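Local coordinates for protein AtxE2 (Asticcacaulis excentricus, PDB 5TXE) that hydrolyses the isopeptide bond of the threaded lasso peptides astexin-2 and astexin-3, turning them into linear peptides, at residues Thr532-Leu537 with Ser549-Asp554. The protein carries 1 engineered substitution. Numbering follows the deposited sequence.
Sequences TVHFGL and SSCCTD
Ser550 meets His534 through its backbone carbonyl: the imidazole NE2 donates to Ser550 O over 3.1 Å, with an N-H...O angle of 137° that marks a bent bond. The oxygen nevertheless lies only 4° out of the ring plane, so it is the ring edge that is used. Thr548 OG1 also bonds to this carbonyl, giving the oxygen a second partner. At Cys551 the contact turns from polar to sulfur-aromatic. Its SG sits 4.3 Å from the centroid of the His534 ring in an oblique approach, while CA of Cys551 is 3.9 Å from His534 CE1. Cys551 and Cys552 are joined as a vicinal disulfide (SG to SG 2.1 Å) across a cis peptide bond, a tight eight-membered ring.

The fold is the alpha/beta-hydrolase domain of a prolyl oligopeptidase relative. Helix 528-539 directly follows the nucleophile position, here the engineered Ala527, and the 549-554 loop leaves the C-terminal end of strand 545-548. The Ser550 side chain is about 4 Å from that of Glu610, probably a member of the charge relay, which puts the contact close to the likely catalytic centre.

Past Cys552, whose CA is 4.1 Å from His534 CE1, Thr553 completes the grip. Its OG1, anti to its own carbonyl carbon (chi1 -51°), reaches His534 ND1 at 2.7 Å in a nearly straight hydrogen bond, again at the ring edge. With a partner at each nitrogen, both near the ring plane, the rotation of the buried imidazole is probably fixed. A leucine in place of His534 would probably leave Thr553 OG1 without this mate and Ser550 O with one partner fewer, because a branched hydrocarbon offers neither nitrogen. Thr553 O bonds to Thr589 OG1, and Asp554 then N-caps helix 555-560.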
# COMPACT_ATOMS: atom_id res chain seq x y z
N THR A 532 5.18 0.18 15.90
CA THR A 532 4.20 0.06 16.97
C THR A 532 4.45 -1.21 17.73
O THR A 532 4.32 -1.24 18.91
CB THR A 532 2.76 0.13 16.40
OG1 THR A 532 2.49 1.46 15.98
CG2 THR A 532 1.72 -0.30 17.38
N VAL A 533 4.82 -2.27 17.05
CA VAL A 533 5.13 -3.48 17.76
C VAL A 533 6.29 -3.29 18.70
O VAL A 533 6.26 -3.78 19.82
CB VAL A 533 5.52 -4.61 16.84
CG1 VAL A 533 5.98 -5.81 17.64
CG2 VAL A 533 4.32 -4.99 15.98
N HIS A 534 7.32 -2.59 18.25
CA HIS A 534 8.55 -2.47 19.05
C HIS A 534 8.22 -1.63 20.27
O HIS A 534 8.55 -1.99 21.39
CB HIS A 534 9.74 -1.88 18.27
CG HIS A 534 10.03 -2.58 16.97
ND1 HIS A 534 10.48 -1.92 15.84
CD2 HIS A 534 9.84 -3.87 16.61
CE1 HIS A 534 10.59 -2.79 14.86
NE2 HIS A 534 10.20 -3.98 15.30
N PHE A 535 7.58 -0.52 20.01
CA PHE A 535 7.09 0.39 21.08
C PHE A 535 6.18 -0.32 22.05
O PHE A 535 6.28 -0.16 23.26
CB PHE A 535 6.34 1.59 20.46
CG PHE A 535 6.10 2.72 21.41
CD1 PHE A 535 7.09 3.65 21.65
CD2 PHE A 535 4.92 2.79 22.14
CE1 PHE A 535 6.88 4.69 22.54
CE2 PHE A 535 4.67 3.84 23.02
CZ PHE A 535 5.67 4.79 23.22
N GLY A 536 5.29 -1.13 21.52
CA GLY A 536 4.29 -1.81 22.33
C GLY A 536 4.87 -2.82 23.26
O GLY A 536 4.34 -3.01 24.40
N LEU A 537 5.91 -3.52 22.82
CA LEU A 537 6.44 -4.63 23.64
C LEU A 537 7.28 -4.05 24.77
O LEU A 537 7.52 -4.68 25.76
CB LEU A 537 7.28 -5.58 22.82
CG LEU A 537 6.56 -6.33 21.74
CD1 LEU A 537 7.48 -7.37 21.11
CD2 LEU A 537 5.32 -7.01 22.24
N SER A 549 7.65 -7.84 10.63
CA SER A 549 8.37 -8.11 9.39
C SER A 549 9.76 -7.48 9.37
O SER A 549 10.57 -7.80 8.52
CB SER A 549 7.61 -7.54 8.24
OG SER A 549 7.70 -6.13 8.30
N SER A 550 10.02 -6.58 10.29
CA SER A 550 11.31 -5.96 10.37
C SER A 550 11.67 -5.55 11.81
O SER A 550 10.83 -5.48 12.69
CB SER A 550 11.36 -4.71 9.50
OG SER A 550 10.43 -3.74 9.96
N CYS A 551 12.96 -5.30 12.00
CA CYS A 551 13.51 -4.81 13.22
C CYS A 551 14.84 -4.10 12.79
O CYS A 551 15.44 -4.47 11.77
CB CYS A 551 13.72 -5.99 14.18
SG CYS A 551 13.80 -5.51 15.92
N CYS A 552 15.25 -3.03 13.47
CA CYS A 552 14.64 -2.53 14.73
C CYS A 552 14.42 -1.05 14.68
O CYS A 552 14.88 -0.34 13.76
CB CYS A 552 15.58 -2.85 15.89
SG CYS A 552 15.71 -4.63 16.18
N THR A 553 13.71 -0.54 15.67
CA THR A 553 13.57 0.90 15.78
C THR A 553 14.63 1.41 16.74
O THR A 553 14.37 1.50 17.98
CB THR A 553 12.15 1.27 16.24
OG1 THR A 553 11.19 0.60 15.41
CG2 THR A 553 11.99 2.75 16.20
N ASP A 554 15.82 1.66 16.21
CA ASP A 554 17.02 1.92 17.03
C ASP A 554 18.01 2.71 16.24
O ASP A 554 17.80 2.89 15.02
CB ASP A 554 17.62 0.64 17.65
CG ASP A 554 18.26 -0.35 16.62
OD1 ASP A 554 18.17 -0.15 15.38
OD2 ASP A 554 18.84 -1.39 17.09